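Local coordinates for protein acetylene hydratase (Pelobacter acetylenicus, PDB 2E7Z) that hydrates acetylene to acetaldehyde, using a tungsten bis(molybdopterin guanine dinucleotide) cofactor and carrying one [4Fe-4S] cluster, at residues S114-L125 and H507-I517. Residues are numbered along the deposited sequence; the frame is centred on the assembly and turned at random.
Sequences SEYGTLRRFMNL and HFPWKDRLELI
Arg121 reaches from helix 118-126 along the Phe508 ring to the backbone of His507. CB leaves the helix with CG anti to the backbone N (chi1 -174°), and the chain stays extended to NE. CG lies 3.9 Å from Phe508 CZ, and CD meets CE2 of the same ring. At the tip, NE (2.8 Å) and NH2 both donate to His507 O, a side-on grip on one atom, which lies 9° out of the guanidinium plane. The outermost corner of Trp510, CH2, stands 3.5 Å from CZ over the middle of one guanidinium face, the two planes 68° apart, so the indole meets this group edge-on rather than as a stack. NH1 forms a hydrogen bond with Ile337 O. A leucine in place of Arg121, lacking the guanidinium, would probably leave His507 O without either of these donors and Trp510 CH2 without the flat group it packs against.

One turn further along the helix, Leu125 sets CD2 over the centre of the His507 imidazole, a CH-pi contact at 3.9 Å from the centroid, while CD1 touches Phe508 CE1. This joins a helix of the molybdopterin oxidoreductase region, reached through the type I' turn Glu115-Thr118 that follows cofactor-binding Glu109-Asn111, to the loop leading into helix 513-520. At the start of that second helix, Leu516 wedges CD2 between Thr118 CG2 (3.7 Å) and Tyr116 CD2, against the Glu115 carbonyl oxygen as well, and its CD1 lies over one face of Trp510. Tyr116 OH, hydrogen-bonded to Val465 N, passes Ile517 CG1. Arg513, bent at chi3, donates a hydrogen bond from NH1 to Ser114 OG at 3.0 Å, nearly in the guanidinium plane; NH1 also forms a salt bridge with cofactor-binding Asp457, and Ser114 OG is hydrogen-bonded to Gln112 O as well.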
loop_
_atom_site.group_PDB
_atom_site.type_symbol
_atom_site.label_atom_id
_atom_site.label_comp_id
_atom_site.label_asym_id
_atom_site.label_seq_id
_atom_site.Cartn_x
_atom_site.Cartn_y
_atom_site.Cartn_z
ATOM N N SER A 114 -13.403 9.329 0.357
ATOM C CA SER A 114 -14.342 10.396 0.086
ATOM C C SER A 114 -14.727 10.590 -1.371
ATOM O O SER A 114 -15.630 11.370 -1.622
ATOM C CB SER A 114 -13.794 11.730 0.613
ATOM O OG SER A 114 -13.792 11.716 2.032
ATOM N N GLU A 115 -14.100 9.887 -2.329
ATOM C CA GLU A 115 -14.410 10.206 -3.728
ATOM C C GLU A 115 -15.199 9.127 -4.468
ATOM O O GLU A 115 -15.818 9.446 -5.476
ATOM C CB GLU A 115 -13.182 10.681 -4.515
ATOM C CG GLU A 115 -11.921 9.804 -4.495
ATOM C CD GLU A 115 -11.911 8.615 -5.445
ATOM O OE1 GLU A 115 -12.699 8.540 -6.434
ATOM O OE2 GLU A 115 -11.043 7.723 -5.236
ATOM N N TYR A 116 -15.195 7.875 -3.998
ATOM C CA TYR A 116 -16.156 6.867 -4.450
ATOM C C TYR A 116 -16.063 6.583 -5.951
ATOM O O TYR A 116 -17.030 6.131 -6.561
ATOM C CB TYR A 116 -17.588 7.233 -4.052
ATOM C CG TYR A 116 -17.758 7.358 -2.557
ATOM C CD1 TYR A 116 -17.954 6.232 -1.774
ATOM C CD2 TYR A 116 -17.651 8.599 -1.924
ATOM C CE1 TYR A 116 -18.088 6.325 -0.393
ATOM C CE2 TYR A 116 -17.755 8.716 -0.527
ATOM C CZ TYR A 116 -17.961 7.555 0.227
ATOM O OH TYR A 116 -18.070 7.610 1.594
ATOM N N GLY A 117 -14.889 6.788 -6.538
ATOM C CA GLY A 117 -14.676 6.557 -7.979
ATOM C C GLY A 117 -14.637 7.813 -8.817
ATOM O O GLY A 117 -14.292 7.754 -10.023
ATOM N N THR A 118 -14.984 8.962 -8.215
ATOM C CA THR A 118 -15.051 10.173 -9.005
ATOM C C THR A 118 -13.684 10.739 -9.396
ATOM O O THR A 118 -13.612 11.522 -10.338
ATOM C CB THR A 118 -15.904 11.272 -8.323
ATOM O OG1 THR A 118 -15.330 11.642 -7.066
ATOM C CG2 THR A 118 -17.338 10.791 -8.126
ATOM N N LEU A 119 -12.608 10.324 -8.712
ATOM C CA LEU A 119 -11.300 10.781 -9.114
ATOM C C LEU A 119 -10.890 10.195 -10.458
ATOM O O LEU A 119 -10.532 10.929 -11.355
ATOM C CB LEU A 119 -10.274 10.514 -7.992
ATOM C CG LEU A 119 -8.842 11.009 -8.226
ATOM C CD1 LEU A 119 -7.960 10.093 -9.114
ATOM C CD2 LEU A 119 -8.766 12.482 -8.689
ATOM N N ARG A 120 -10.970 8.873 -10.596
ATOM C CA ARG A 120 -10.639 8.301 -11.908
ATOM C C ARG A 120 -11.702 8.703 -12.947
ATOM O O ARG A 120 -11.389 8.840 -14.118
ATOM C CB ARG A 120 -10.483 6.777 -11.882
ATOM C CG ARG A 120 -9.298 6.323 -11.048
ATOM C CD ARG A 120 -7.928 6.771 -11.571
ATOM N NE ARG A 120 -7.477 6.226 -12.865
ATOM C CZ ARG A 120 -6.819 5.079 -12.980
ATOM N NH1 ARG A 120 -6.653 4.259 -11.942
ATOM N NH2 ARG A 120 -6.414 4.716 -14.200
ATOM N N ARG A 121 -12.954 8.910 -12.500
ATOM C CA ARG A 121 -13.994 9.437 -13.384
ATOM C C ARG A 121 -13.518 10.725 -14.049
ATOM O O ARG A 121 -13.554 10.882 -15.275
ATOM C CB ARG A 121 -15.285 9.615 -12.615
ATOM C CG ARG A 121 -16.509 10.028 -13.429
ATOM C CD ARG A 121 -17.668 10.166 -12.465
ATOM N NE ARG A 121 -18.948 10.452 -13.122
ATOM C CZ ARG A 121 -19.835 9.520 -13.500
ATOM N NH1 ARG A 121 -19.581 8.218 -13.299
ATOM N NH2 ARG A 121 -20.981 9.887 -14.100
ATOM N N PHE A 122 -13.067 11.662 -13.226
ATOM C CA PHE A 122 -12.534 12.917 -13.721
ATOM C C PHE A 122 -11.359 12.727 -14.666
ATOM O O PHE A 122 -11.337 13.299 -15.767
ATOM C CB PHE A 122 -12.108 13.784 -12.510
ATOM C CG PHE A 122 -11.346 15.022 -12.872
ATOM C CD1 PHE A 122 -12.007 16.131 -13.390
ATOM C CD2 PHE A 122 -9.979 15.102 -12.662
ATOM C CE1 PHE A 122 -11.317 17.263 -13.763
ATOM C CE2 PHE A 122 -9.272 16.262 -12.993
ATOM C CZ PHE A 122 -9.949 17.335 -13.552
ATOM N N MET A 123 -10.385 11.906 -14.262
ATOM C CA MET A 123 -9.225 11.693 -15.109
ATOM C C MET A 123 -9.626 11.046 -16.440
ATOM O O MET A 123 -9.083 11.413 -17.481
ATOM C CB MET A 123 -8.188 10.810 -14.422
ATOM C CG MET A 123 -7.579 11.498 -13.197
ATOM S SD MET A 123 -6.230 10.485 -12.498
ATOM C CE MET A 123 -4.935 10.765 -13.741
ATOM N N ASN A 124 -10.572 10.105 -16.397
ATOM C CA ASN A 124 -10.978 9.372 -17.612
ATOM C C ASN A 124 -11.742 10.254 -18.566
ATOM O O ASN A 124 -11.584 10.121 -19.771
ATOM C CB ASN A 124 -11.737 8.111 -17.201
ATOM C CG ASN A 124 -10.798 7.052 -16.627
ATOM O OD1 ASN A 124 -9.600 7.059 -16.929
ATOM N ND2 ASN A 124 -11.335 6.132 -15.823
ATOM N N LEU A 125 -12.497 11.208 -18.024
ATOM C CA LEU A 125 -13.174 12.192 -18.854
ATOM C C LEU A 125 -12.196 13.216 -19.423
ATOM O O LEU A 125 -12.362 13.659 -20.558
ATOM C CB LEU A 125 -14.291 12.905 -18.073
ATOM C CG LEU A 125 -15.455 11.978 -17.727
ATOM C CD1 LEU A 125 -16.306 12.542 -16.639
ATOM C CD2 LEU A 125 -16.331 11.748 -18.984
ATOM N N HIS A 507 -21.375 15.195 -16.094
ATOM C CA HIS A 507 -20.966 13.898 -15.581
ATOM C C HIS A 507 -20.832 13.788 -14.080
ATOM O O HIS A 507 -20.539 12.711 -13.563
ATOM C CB HIS A 507 -19.682 13.428 -16.260
ATOM C CG HIS A 507 -19.962 12.669 -17.522
ATOM N ND1 HIS A 507 -19.974 13.259 -18.764
ATOM C CD2 HIS A 507 -20.284 11.371 -17.722
ATOM C CE1 HIS A 507 -20.286 12.356 -19.683
ATOM N NE2 HIS A 507 -20.495 11.199 -19.072
ATOM N N PHE A 508 -21.122 14.881 -13.392
ATOM C CA PHE A 508 -21.006 14.892 -11.941
ATOM C C PHE A 508 -22.269 15.461 -11.318
ATOM O O PHE A 508 -22.260 16.570 -10.768
ATOM C CB PHE A 508 -19.778 15.701 -11.481
ATOM C CG PHE A 508 -18.461 15.079 -11.907
ATOM C CD1 PHE A 508 -17.974 15.283 -13.197
ATOM C CD2 PHE A 508 -17.762 14.221 -11.053
ATOM C CE1 PHE A 508 -16.810 14.687 -13.610
ATOM C CE2 PHE A 508 -16.573 13.657 -11.465
ATOM C CZ PHE A 508 -16.111 13.867 -12.756
ATOM N N PRO A 509 -23.362 14.695 -11.377
ATOM C CA PRO A 509 -24.654 15.214 -10.934
ATOM C C PRO A 509 -24.767 15.361 -9.427
ATOM O O PRO A 509 -25.587 16.138 -8.957
ATOM C CB PRO A 509 -25.645 14.149 -11.444
ATOM C CG PRO A 509 -24.858 12.905 -11.496
ATOM C CD PRO A 509 -23.485 13.332 -11.938
ATOM N N TRP A 510 -23.926 14.658 -8.687
ATOM C CA TRP A 510 -23.983 14.688 -7.227
ATOM C C TRP A 510 -23.444 16.031 -6.771
ATOM O O TRP A 510 -22.311 16.384 -7.067
ATOM C CB TRP A 510 -23.158 13.526 -6.639
ATOM C CG TRP A 510 -23.405 12.278 -7.397
ATOM C CD1 TRP A 510 -24.499 11.461 -7.309
ATOM C CD2 TRP A 510 -22.565 11.729 -8.416
ATOM N NE1 TRP A 510 -24.381 10.424 -8.214
ATOM C CE2 TRP A 510 -23.196 10.562 -8.892
ATOM C CE3 TRP A 510 -21.326 12.101 -8.956
ATOM C CZ2 TRP A 510 -22.637 9.773 -9.893
ATOM C CZ3 TRP A 510 -20.767 11.327 -9.944
ATOM C CH2 TRP A 510 -21.430 10.171 -10.411
ATOM N N LYS A 511 -24.286 16.808 -6.112
ATOM C CA LYS A 511 -23.905 18.186 -5.775
ATOM C C LYS A 511 -22.884 18.278 -4.648
ATOM O O LYS A 511 -22.202 19.299 -4.527
ATOM C CB LYS A 511 -25.114 19.059 -5.413
ATOM C CG LYS A 511 -26.162 19.187 -6.515
ATOM C CD LYS A 511 -25.555 19.522 -7.874
ATOM C CE LYS A 511 -26.606 19.464 -8.974
ATOM N NZ LYS A 511 -25.985 19.609 -10.318
ATOM N N ASP A 512 -22.787 17.230 -3.825
ATOM C CA ASP A 512 -21.833 17.190 -2.729
ATOM C C ASP A 512 -21.570 15.737 -2.368
ATOM O O ASP A 512 -22.168 14.810 -2.927
ATOM C CB ASP A 512 -22.315 17.998 -1.512
ATOM C CG ASP A 512 -23.717 17.619 -1.042
ATOM O OD1 ASP A 512 -24.128 16.455 -1.196
ATOM O OD2 ASP A 512 -24.419 18.516 -0.515
ATOM N N ARG A 513 -20.645 15.551 -1.438
ATOM C CA ARG A 513 -20.257 14.221 -1.038
ATOM C C ARG A 513 -21.443 13.433 -0.491
ATOM O O ARG A 513 -21.525 12.239 -0.697
ATOM C CB ARG A 513 -19.074 14.241 -0.071
ATOM C CG ARG A 513 -18.604 12.817 0.267
ATOM C CD ARG A 513 -17.455 12.778 1.249
ATOM N NE ARG A 513 -17.798 13.590 2.410
ATOM C CZ ARG A 513 -16.945 14.071 3.310
ATOM N NH1 ARG A 513 -15.664 13.712 3.279
ATOM N NH2 ARG A 513 -17.367 14.926 4.263
ATOM N N LEU A 514 -22.368 14.089 0.189
ATOM C CA LEU A 514 -23.495 13.347 0.743
ATOM C C LEU A 514 -24.353 12.769 -0.376
ATOM O O LEU A 514 -24.812 11.621 -0.300
ATOM C CB LEU A 514 -24.324 14.225 1.681
ATOM C CG LEU A 514 -25.570 13.576 2.284
ATOM C CD1 LEU A 514 -25.237 12.294 3.050
ATOM C CD2 LEU A 514 -26.273 14.598 3.167
ATOM N N GLU A 515 -24.570 13.541 -1.431
ATOM C CA GLU A 515 -25.340 12.975 -2.546
ATOM C C GLU A 515 -24.619 11.800 -3.202
ATOM O O GLU A 515 -25.239 10.823 -3.641
ATOM C CB GLU A 515 -25.653 14.051 -3.591
ATOM C CG GLU A 515 -26.705 15.053 -3.152
ATOM C CD GLU A 515 -27.222 15.954 -4.276
ATOM O OE1 GLU A 515 -26.897 15.757 -5.466
ATOM O OE2 GLU A 515 -27.960 16.890 -3.915
ATOM N N LEU A 516 -23.301 11.899 -3.294
ATOM C CA LEU A 516 -22.487 10.830 -3.846
ATOM C C LEU A 516 -22.512 9.582 -2.954
ATOM O O LEU A 516 -22.655 8.458 -3.471
ATOM C CB LEU A 516 -21.068 11.360 -4.048
ATOM C CG LEU A 516 -20.023 10.334 -4.526
ATOM C CD1 LEU A 516 -20.445 9.692 -5.868
ATOM C CD2 LEU A 516 -18.690 11.046 -4.688
ATOM N N ILE A 517 -22.423 9.778 -1.634
ATOM C CA ILE A 517 -22.641 8.678 -0.687
ATOM C C ILE A 517 -24.011 8.013 -0.924
ATOM O O ILE A 517 -24.114 6.792 -1.027
ATOM C CB ILE A 517 -22.472 9.157 0.791
ATOM C CG1 ILE A 517 -20.987 9.391 1.119
ATOM C CG2 ILE A 517 -23.105 8.140 1.732
ATOM C CD1 ILE A 517 -20.747 10.187 2.436
#